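Local atomic coordinates of sugar phosphate isomerase/epimerase (PDB entry 3OBE), a protein that probably acts as an isomerase or epimerase, perhaps on sugar phosphates, and is built as a xylose isomerase-like TIM barrel. Residues A[213-218]-A[237-242]; A[128-133]-A[163-168]; A[146-151]-A[202-207]. All coordinates share one frame; numbering follows the deposited sequence. Where two conformers were deposited one is given.

How the interactions relate
The three contacts sample two layers of a TIM barrel, its strand wall and the helices around it. Interactions 1 and 2 are buried pairings of neighbouring parallel strands, and they share a seam: strand 213-218 of interaction 1 lies beside strand 165-169 of interaction 2, joined by probable backbone hydrogen bonds such as that of Glu216 N to Tyr168 O. Interaction 2 keeps a regular register, whereas interaction 1 slips by one residue and adds an arginine to its backbone bonds. Interaction 3 lies farther out, where helices 142-160 and 200-207 pack without a hydrogen bond between their two segments. Phe204 links the layers by touching both Tyr168 and Phe215.

Interaction 1 (A[213-218]-A[237-242]); sequences VMFELD and PNRFKL
Phe215 and Glu216 pair in parallel with Phe240 and Leu242, and the one-residue slip between these two bridges makes a beta bulge where strands 213-218 and 240-245 adjoin in the wall of the TIM barrel. Lys241 is the extra residue. Its N lies 3.1 Å from Phe215 O, while Leu242 N lies 3.4 Å from the same oxygen, so one acceptor takes two weak bonds. Firmer bonds flank the bulge: Phe215 N gives to Arg239 O at 2.8 Å, and Leu217 N gives to Leu242 O.

Arg239 folds back on itself, bent at chi2 and chi3, and its NH2 reaches Val213 O at 2.9 Å in a nearly straight bond (176°). The oxygen lies in the guanidinium plane, yet the nitrogen stands above the carbonyl plane. Water 1 accepts from Arg239 NE and lies within hydrogen-bonding distance of that same oxygen. NH1 bonds to Leu205 O and NH2 also to Thr208, which ties the guanidinium to the region around helix 200-207. The Phe215 ring, turned 77° from the guanidinium, sets CE1 over its face, 3.7 Å from Arg239 NH2.

On that side of the sheet Phe240 CD1 packs 3.4 Å from Phe215 CB, and Leu217 covers one face of the Phe240 ring. The other side carries Met214, a selenomethionine, whose CG sits between the backbone N and the carbonyl carbon (chi1 57°) and lies against the aliphatic chain of Lys241. Glu216 OE1 bonds to His96. Leu242 CD1 meets both Glu216 OE2 and Met214 CE, each 3.6 Å away.

Interaction 2 (A[128-133]-A[163-168]); sequences VSCMVQ and GILWGY
Ser129 O accepts two bonds, one from Leu165 N at 2.9 Å and one from water 2, which also donates to Gly163 O; Ile164 CA adds a CA-H...O contact to the Ser129 oxygen. From this start a regular parallel ladder runs up strands 130-133 and 165-169. Met131 N gives to Leu165 O, Gly167 N to Met131 O, and Gln133 N to Gly167 O, so Met131 and Gly167 each use both their N-H and their C=O in the ladder.

Ile164 opens the apolar side: its CG2 lies 3.7 Å from Met131 CG and 3.8 Å from the selenium of that selenomethionine. Its CD1 reaches on to Val128 CG2. Trp166 CG stands anti to the backbone N (chi1 -168°), and one face of the indole lies over Met131 O. Farther along the same ring, CZ2 meets Gln133 CB at 3.7 Å, with the amide turned 74° from the indole plane. The Gln133 amide is held by NE2, which bonds to Tyr104 OH and Ser135 O. Tyr168 CD1 comes within 3.3 Å of Gln133 O, and the phenol OH bonds to Glu174.

On the opposite face Gly167 lets Val132 lie close over the backbone, CG1 being 3.7 Å from Gly167 O; a CB there would come about 3.4 Å from Val132 CG2.

The pair is the two strands of a beta-alpha-beta crossover. Gly163, at positive phi, completes the Schellman motif that ends helix 142-160. Trp166 meets Trp116 of helix 109-126 edge-to-face and Phe152 of helix 142-160, while on the inner face Cys130 touches Met214 and Val132 touches Glu216 of strand 213-218, the next strand but one, and strand 91-95 bonds to the other edge of strand 130-133.

Interaction 3 (A[146-151]-A[202-207]); sequences KVVSEI and ELFLKN
Asn207 CB presses on Ser149 CB at 3.5 Å and touches Ser149 OG as well, where helix 200-207 meets helix 142-160 in the outer layer of the TIM barrel. The short segments cross at -49°, with axes 9.0 Å apart. Beyond CB, the asparagine runs with CG anti to the carbonyl carbon (chi1 -72°), and CG lies against Lys146 CG. The amide then divides its two ends. OD1 comes to 3.9 Å from Lys146 CE, a contact with the aliphatic part of the lysine. ND2 turns back to its own helix and gives a hydrogen bond to Leu203 O at 2.9 Å (149°).

Leu203 O therefore has two donors from one residue, since Asn207 N also bonds to it, and the two nitrogens approach from opposite faces of the carbonyl plane. The ND2 bond is likely to restrain the rotation of the amide. An alanine here would probably leave Leu203 O without its side-chain donor and open a gap beside the Lys146 chain, although CB would still meet Ser149.

Ser149 fills the middle of the interface. Its OG bonds to Ala145 O one turn back in its own helix, so toward helix 200-207 it offers only van der Waals contact, and its CB lies 3.4 Å from Asn207 O. The rest of the interface is made by the Phe204 ring: Phe204, which meets Tyr168 and Phe152 edge-to-face, sets CD1 3.6 Å from Ser149 OG. One atom farther round the ring, Phe204 CE1 rests 3.8 Å from Val148 CG1.

Interaction 1 (A[213-218]-A[237-242])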
loop_
_atom_site.group_PDB
_atom_site.type_symbol
_atom_site.label_atom_id
_atom_site.label_comp_id
_atom_site.label_asym_id
_atom_site.label_seq_id
_atom_site.Cartn_x
_atom_site.Cartn_y
_atom_site.Cartn_z
ATOM N N VAL A 213 -9.825 9.114 5.421
ATOM C CA VAL A 213 -9.319 8.313 4.342
ATOM C C VAL A 213 -8.113 8.962 3.695
ATOM O O VAL A 213 -8.166 10.139 3.323
ATOM C CB VAL A 213 -10.416 8.106 3.271
ATOM C CG1 VAL A 213 -9.852 7.430 1.974
ATOM C CG2 VAL A 213 -11.566 7.294 3.858
HETATM N N MSE A 214 -7.040 8.168 3.535
HETATM C CA MSE A 214 -5.924 8.595 2.692
HETATM C C MSE A 214 -5.721 7.556 1.586
HETATM O O MSE A 214 -6.467 6.557 1.489
HETATM C CB MSE A 214 -4.669 8.818 3.542
HETATM C CG MSE A 214 -4.204 7.614 4.370
HETATM SE SE MSE A 214 -3.126 6.359 3.337
HETATM C CE MSE A 214 -2.782 5.137 4.820
ATOM N N PHE A 215 -4.764 7.831 0.698
ATOM C CA PHE A 215 -4.531 7.057 -0.490
ATOM C C PHE A 215 -3.073 6.617 -0.521
ATOM O O PHE A 215 -2.148 7.416 -0.212
ATOM C CB PHE A 215 -4.968 7.810 -1.767
ATOM C CG PHE A 215 -6.494 7.963 -1.858
ATOM C CD1 PHE A 215 -7.136 8.960 -1.134
ATOM C CD2 PHE A 215 -7.277 7.041 -2.536
ATOM C CE1 PHE A 215 -8.497 9.045 -1.134
ATOM C CE2 PHE A 215 -8.671 7.164 -2.546
ATOM C CZ PHE A 215 -9.268 8.136 -1.840
ATOM N N GLU A 216 -2.902 5.360 -0.904
ATOM C CA GLU A 216 -1.570 4.770 -1.158
ATOM C C GLU A 216 -1.427 4.757 -2.648
ATOM O O GLU A 216 -1.946 3.867 -3.338
ATOM C CB GLU A 216 -1.483 3.379 -0.539
ATOM C CG GLU A 216 -0.144 2.613 -0.742
ATOM C CD GLU A 216 -0.106 1.373 0.050
ATOM O OE1 GLU A 216 -0.856 0.465 -0.299
ATOM O OE2 GLU A 216 0.761 1.251 0.962
ATOM N N LEU A 217 -0.744 5.761 -3.162
ATOM C CA LEU A 217 -0.654 5.964 -4.599
ATOM C C LEU A 217 0.316 4.973 -5.191
ATOM O O LEU A 217 1.485 4.977 -4.854
ATOM C CB LEU A 217 -0.212 7.365 -4.952
ATOM C CG LEU A 217 -0.091 7.647 -6.443
ATOM C CD1 LEU A 217 -1.432 7.320 -7.190
ATOM C CD2 LEU A 217 0.416 9.021 -6.681
ATOM N N ASP A 218 -0.218 4.131 -6.059
ATOM C CA ASP A 218 0.646 3.219 -6.857
ATOM C C ASP A 218 1.152 3.948 -8.084
ATOM O O ASP A 218 0.417 4.171 -9.034
ATOM C CB ASP A 218 0.002 1.914 -7.248
ATOM C CG ASP A 218 1.072 0.879 -7.548
ATOM O OD1 ASP A 218 1.810 1.139 -8.545
ATOM O OD2 ASP A 218 1.218 -0.108 -6.772
ATOM N N PRO A 237 -2.489 16.976 -2.669
ATOM C CA PRO A 237 -1.227 16.809 -1.958
ATOM C C PRO A 237 -1.376 16.261 -0.541
ATOM O O PRO A 237 -0.466 15.596 -0.050
ATOM C CB PRO A 237 -0.673 18.219 -1.926
ATOM C CG PRO A 237 -1.775 19.127 -2.153
ATOM C CD PRO A 237 -2.725 18.345 -3.065
ATOM N N ASN A 238 -2.531 16.519 0.074
ATOM C CA ASN A 238 -2.771 16.073 1.443
ATOM C C ASN A 238 -3.437 14.719 1.496
ATOM O O ASN A 238 -3.643 14.183 2.584
ATOM C CB ASN A 238 -3.647 17.099 2.197
ATOM C CG ASN A 238 -5.004 17.335 1.532
ATOM O OD1 ASN A 238 -5.128 17.358 0.278
ATOM N ND2 ASN A 238 -6.027 17.553 2.355
ATOM N N ARG A 239 -3.746 14.133 0.350
ATOM C CA ARG A 239 -4.487 12.852 0.324
ATOM C C ARG A 239 -3.615 11.607 0.095
ATOM O O ARG A 239 -3.905 10.533 0.603
ATOM C CB ARG A 239 -5.555 12.874 -0.751
ATOM C CG ARG A 239 -6.515 14.055 -0.715
ATOM C CD ARG A 239 -7.186 14.320 0.605
ATOM N NE ARG A 239 -7.854 13.143 1.126
ATOM C CZ ARG A 239 -9.029 12.708 0.688
ATOM N NH1 ARG A 239 -9.658 13.342 -0.288
ATOM N NH2 ARG A 239 -9.564 11.630 1.239
ATOM N N PHE A 240 -2.529 11.774 -0.665
ATOM C CA PHE A 240 -1.608 10.696 -0.947
ATOM C C PHE A 240 -0.564 10.646 0.138
ATOM O O PHE A 240 0.452 11.341 0.060
ATOM C CB PHE A 240 -1.028 10.925 -2.349
ATOM C CG PHE A 240 -2.023 10.733 -3.431
ATOM C CD1 PHE A 240 -2.654 9.510 -3.573
ATOM C CD2 PHE A 240 -2.366 11.751 -4.323
ATOM C CE1 PHE A 240 -3.594 9.302 -4.579
ATOM C CE2 PHE A 240 -3.312 11.525 -5.293
ATOM C CZ PHE A 240 -3.894 10.318 -5.433
ATOM N N LYS A 241 -0.823 9.852 1.179
ATOM C CA LYS A 241 0.039 9.819 2.352
ATOM C C LYS A 241 1.089 8.690 2.294
ATOM O O LYS A 241 2.085 8.747 3.020
ATOM C CB LYS A 241 -0.786 9.704 3.661
ATOM C CG LYS A 241 -1.626 10.967 3.981
ATOM C CD LYS A 241 -2.243 10.899 5.381
ATOM C CE LYS A 241 -3.071 12.134 5.744
ATOM N NZ LYS A 241 -3.860 11.926 6.982
ATOM N N LEU A 242 0.845 7.696 1.453
ATOM C CA LEU A 242 1.788 6.611 1.176
ATOM C C LEU A 242 1.960 6.486 -0.332
ATOM O O LEU A 242 1.060 6.813 -1.134
ATOM C CB LEU A 242 1.279 5.273 1.733
ATOM C CG LEU A 242 1.026 5.126 3.214
ATOM C CD1 LEU A 242 0.316 3.792 3.496
ATOM C CD2 LEU A 242 2.321 5.273 4.002
HETATM O O HOH W 1 -6.291 12.218 3.279
#

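Interaction 2 (A[128-133]-A[163-168])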
loop_
_atom_site.group_PDB
_atom_site.type_symbol
_atom_site.label_atom_id
_atom_site.label_comp_id
_atom_site.label_asym_id
_atom_site.label_seq_id
_atom_site.Cartn_x
_atom_site.Cartn_y
_atom_site.Cartn_z
ATOM N N VAL A 128 0.389 -1.684 13.775
ATOM C CA VAL A 128 0.525 -0.946 12.503
ATOM C C VAL A 128 0.114 0.506 12.632
ATOM O O VAL A 128 -0.665 0.883 13.522
ATOM C CB VAL A 128 -0.315 -1.592 11.356
ATOM C CG1 VAL A 128 0.117 -3.089 11.165
ATOM C CG2 VAL A 128 -1.855 -1.403 11.606
ATOM N N SER A 129 0.635 1.331 11.745
ATOM C CA SER A 129 0.195 2.695 11.566
ATOM C C SER A 129 -0.922 2.860 10.534
ATOM O O SER A 129 -1.686 3.819 10.628
ATOM C CB SER A 129 1.344 3.596 11.155
ATOM O OG SER A 129 2.272 3.627 12.227
ATOM N N CYS A 130 -0.956 1.984 9.544
ATOM C CA CYS A 130 -1.876 2.094 8.448
ATOM C C CYS A 130 -2.583 0.761 8.146
ATOM O O CYS A 130 -1.994 -0.304 8.260
ATOM C CB CYS A 130 -1.144 2.521 7.175
ATOM S SG CYS A 130 -0.141 4.016 7.421
HETATM N N MSE A 131 -3.814 0.862 7.686
HETATM C CA MSE A 131 -4.564 -0.325 7.144
HETATM C C MSE A 131 -5.096 0.096 5.799
HETATM O O MSE A 131 -5.729 1.143 5.699
HETATM C CB MSE A 131 -5.689 -0.697 8.083
HETATM C CG MSE A 131 -5.265 -1.331 9.377
HETATM SE SE MSE A 131 -6.669 -1.246 10.752
HETATM C CE MSE A 131 -7.995 -2.369 9.877
ATOM N N VAL A 132 -4.843 -0.692 4.760
ATOM C CA VAL A 132 -5.083 -0.250 3.394
ATOM C C VAL A 132 -5.855 -1.320 2.634
ATOM O O VAL A 132 -5.466 -2.503 2.654
ATOM C CB VAL A 132 -3.754 0.015 2.697
ATOM C CG1 VAL A 132 -3.911 0.265 1.115
ATOM C CG2 VAL A 132 -3.092 1.207 3.370
ATOM N N GLN A 133 -6.928 -0.903 1.967
ATOM C CA GLN A 133 -7.642 -1.739 1.038
ATOM C C GLN A 133 -7.076 -1.572 -0.354
ATOM O O GLN A 133 -7.068 -0.463 -0.858
ATOM C CB GLN A 133 -9.131 -1.434 1.012
ATOM C CG GLN A 133 -9.911 -2.329 0.002
ATOM C CD GLN A 133 -11.395 -2.336 0.211
ATOM O OE1 GLN A 133 -11.881 -2.186 1.332
ATOM N NE2 GLN A 133 -12.152 -2.544 -0.874
ATOM N N GLY A 163 -6.175 5.086 16.364
ATOM C CA GLY A 163 -4.994 5.819 15.920
ATOM C C GLY A 163 -4.311 5.265 14.683
ATOM O O GLY A 163 -3.134 5.492 14.490
ATOM N N ILE A 164 -5.059 4.548 13.859
ATOM C CA ILE A 164 -4.575 3.934 12.650
ATOM C C ILE A 164 -5.227 4.625 11.436
ATOM O O ILE A 164 -6.439 4.872 11.401
ATOM C CB ILE A 164 -4.924 2.446 12.608
ATOM C CG1 ILE A 164 -4.263 1.752 13.770
ATOM C CG2 ILE A 164 -4.556 1.832 11.252
ATOM C CD1 ILE A 164 -4.753 0.292 14.033
ATOM N N LEU A 165 -4.413 4.864 10.418
ATOM C CA LEU A 165 -4.856 5.541 9.190
ATOM C C LEU A 165 -5.396 4.521 8.214
ATOM O O LEU A 165 -4.671 3.610 7.817
ATOM C CB LEU A 165 -3.709 6.250 8.514
ATOM C CG LEU A 165 -3.043 7.386 9.291
ATOM C CD1 LEU A 165 -1.804 7.849 8.525
ATOM C CD2 LEU A 165 -4.009 8.553 9.534
ATOM N N TRP A 166 -6.628 4.700 7.789
ATOM C CA TRP A 166 -7.191 3.884 6.712
ATOM C C TRP A 166 -6.817 4.500 5.385
ATOM O O TRP A 166 -6.963 5.704 5.198
ATOM C CB TRP A 166 -8.707 3.777 6.854
ATOM C CG TRP A 166 -9.314 2.731 5.971
ATOM C CD1 TRP A 166 -9.602 1.457 6.339
ATOM C CD2 TRP A 166 -9.677 2.840 4.582
ATOM N NE1 TRP A 166 -10.125 0.761 5.283
ATOM C CE2 TRP A 166 -10.219 1.592 4.197
ATOM C CE3 TRP A 166 -9.634 3.869 3.636
ATOM C CZ2 TRP A 166 -10.650 1.335 2.898
ATOM C CZ3 TRP A 166 -10.099 3.622 2.385
ATOM C CH2 TRP A 166 -10.574 2.373 2.007
ATOM N N GLY A 167 -6.426 3.651 4.418
ATOM C CA GLY A 167 -6.090 4.095 3.080
ATOM C C GLY A 167 -6.557 3.139 1.985
ATOM O O GLY A 167 -6.919 2.006 2.270
ATOM N N TYR A 168 -6.467 3.626 0.756
ATOM C CA TYR A 168 -6.897 2.915 -0.447
ATOM C C TYR A 168 -5.755 2.881 -1.462
ATOM O O TYR A 168 -5.181 3.923 -1.789
ATOM C CB TYR A 168 -8.130 3.560 -1.077
ATOM C CG TYR A 168 -8.603 2.812 -2.274
ATOM C CD1 TYR A 168 -9.260 1.616 -2.113
ATOM C CD2 TYR A 168 -8.259 3.215 -3.581
ATOM C CE1 TYR A 168 -9.649 0.890 -3.180
ATOM C CE2 TYR A 168 -8.629 2.475 -4.653
ATOM C CZ TYR A 168 -9.350 1.320 -4.448
ATOM O OH TYR A 168 -9.795 0.553 -5.513
HETATM O O HOH W 2 -1.285 5.924 12.451
#

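Interaction 3 (A[146-151]-A[202-207])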
loop_
_atom_site.group_PDB
_atom_site.type_symbol
_atom_site.label_atom_id
_atom_site.label_comp_id
_atom_site.label_asym_id
_atom_site.label_seq_id
_atom_site.Cartn_x
_atom_site.Cartn_y
_atom_site.Cartn_z
ATOM N N LYS A 146 -19.700 6.742 -5.230
ATOM C CA LYS A 146 -20.137 7.435 -4.021
ATOM C C LYS A 146 -20.491 6.509 -2.864
ATOM O O LYS A 146 -20.058 6.741 -1.746
ATOM C CB LYS A 146 -21.302 8.375 -4.333
ATOM C CG LYS A 146 -20.902 9.555 -5.226
ATOM C CD LYS A 146 -22.102 10.447 -5.515
ATOM C CE LYS A 146 -21.699 11.866 -5.872
ATOM N NZ LYS A 146 -22.930 12.762 -5.811
ATOM N N VAL A 147 -21.180 5.413 -3.136
ATOM C CA VAL A 147 -21.529 4.471 -2.090
ATOM C C VAL A 147 -20.256 3.801 -1.540
ATOM O O VAL A 147 -20.113 3.616 -0.300
ATOM C CB VAL A 147 -22.564 3.389 -2.530
ATOM C CG1 VAL A 147 -22.835 2.395 -1.340
ATOM C CG2 VAL A 147 -23.910 4.059 -2.950
ATOM N N VAL A 148 -19.359 3.437 -2.436
ATOM C CA VAL A 148 -18.083 2.910 -2.033
ATOM C C VAL A 148 -17.337 3.920 -1.166
ATOM O O VAL A 148 -16.785 3.557 -0.125
ATOM C CB VAL A 148 -17.214 2.416 -3.255
ATOM C CG1 VAL A 148 -15.752 2.153 -2.813
ATOM C CG2 VAL A 148 -17.817 1.154 -3.832
ATOM N N SER A 149 -17.331 5.183 -1.576
ATOM C CA SER A 149 -16.645 6.204 -0.786
ATOM C C SER A 149 -17.236 6.325 0.626
ATOM O O SER A 149 -16.485 6.537 1.584
ATOM C CB SER A 149 -16.658 7.562 -1.473
ATOM O OG SER A 149 -16.035 7.472 -2.736
ATOM N N GLU A 150 -18.558 6.206 0.750
ATOM C CA GLU A 150 -19.216 6.288 2.048
ATOM C C GLU A 150 -18.786 5.154 2.963
ATOM O O GLU A 150 -18.575 5.363 4.148
ATOM C CB GLU A 150 -20.724 6.256 1.904
ATOM C CG GLU A 150 -21.248 7.489 1.220
ATOM C CD GLU A 150 -22.719 7.486 0.979
ATOM O OE1 GLU A 150 -23.450 6.667 1.587
ATOM O OE2 GLU A 150 -23.144 8.387 0.180
ATOM N N ILE A 151 -18.645 3.961 2.403
ATOM C CA ILE A 151 -18.161 2.784 3.122
ATOM C C ILE A 151 -16.683 2.965 3.544
ATOM O O ILE A 151 -16.314 2.650 4.670
ATOM C CB ILE A 151 -18.307 1.528 2.251
ATOM C CG1 ILE A 151 -19.808 1.184 2.130
ATOM C CG2 ILE A 151 -17.485 0.386 2.859
ATOM C CD1 ILE A 151 -20.219 0.178 1.013
ATOM N N GLU A 202 -10.505 9.982 -8.916
ATOM C CA GLU A 202 -10.979 11.317 -8.604
ATOM C C GLU A 202 -12.255 11.309 -7.795
ATOM O O GLU A 202 -12.423 12.079 -6.850
ATOM C CB GLU A 202 -11.112 12.172 -9.894
ATOM C CG GLU A 202 -11.708 13.522 -9.690
ATOM C CD GLU A 202 -11.674 14.392 -10.928
ATOM O OE1 GLU A 202 -10.977 14.051 -11.872
ATOM O OE2 GLU A 202 -12.368 15.401 -10.950
ATOM N N LEU A 203 -13.205 10.452 -8.170
ATOM C CA LEU A 203 -14.416 10.321 -7.436
ATOM C C LEU A 203 -14.163 9.856 -5.985
ATOM O O LEU A 203 -14.805 10.361 -5.061
ATOM C CB LEU A 203 -15.389 9.380 -8.146
ATOM C CG LEU A 203 -15.940 9.923 -9.449
ATOM C CD1 LEU A 203 -16.577 8.721 -10.226
ATOM C CD2 LEU A 203 -16.925 11.091 -9.171
ATOM N N PHE A 204 -13.257 8.909 -5.796
ATOM C CA PHE A 204 -12.931 8.449 -4.453
ATOM C C PHE A 204 -12.297 9.577 -3.644
ATOM O O PHE A 204 -12.675 9.810 -2.488
ATOM C CB PHE A 204 -11.965 7.264 -4.441
ATOM C CG PHE A 204 -12.513 5.959 -4.904
ATOM C CD1 PHE A 204 -13.863 5.696 -5.058
ATOM C CD2 PHE A 204 -11.633 4.961 -5.208
ATOM C CE1 PHE A 204 -14.302 4.435 -5.472
ATOM C CE2 PHE A 204 -12.055 3.733 -5.602
ATOM C CZ PHE A 204 -13.385 3.453 -5.760
ATOM N N LEU A 205 -11.381 10.308 -4.239
ATOM C CA LEU A 205 -10.811 11.482 -3.568
ATOM C C LEU A 205 -11.844 12.503 -3.140
ATOM O O LEU A 205 -11.842 12.989 -1.988
ATOM C CB LEU A 205 -9.744 12.116 -4.469
ATOM C CG LEU A 205 -8.464 11.275 -4.595
ATOM C CD1 LEU A 205 -7.746 11.532 -5.933
ATOM C CD2 LEU A 205 -7.470 11.554 -3.453
ATOM N N LYS A 206 -12.686 12.872 -4.082
ATOM C CA LYS A 206 -13.660 13.944 -3.838
ATOM C C LYS A 206 -14.771 13.555 -2.907
ATOM O O LYS A 206 -15.383 14.433 -2.262
ATOM C CB LYS A 206 -14.223 14.489 -5.129
ATOM C CG LYS A 206 -13.098 14.958 -6.045
ATOM C CD LYS A 206 -13.028 16.382 -6.319
ATOM C CE LYS A 206 -12.342 16.610 -7.654
ATOM N NZ LYS A 206 -12.175 18.041 -7.943
ATOM N N ASN A 207 -15.030 12.257 -2.771
ATOM C CA ASN A 207 -16.129 11.792 -1.935
ATOM C C ASN A 207 -15.698 11.144 -0.613
ATOM O O ASN A 207 -16.533 10.616 0.104
ATOM C CB ASN A 207 -17.032 10.844 -2.742
ATOM C CG ASN A 207 -17.831 11.609 -3.779
ATOM O OD1 ASN A 207 -18.750 12.338 -3.428
ATOM N ND2 ASN A 207 -17.440 11.504 -5.045
#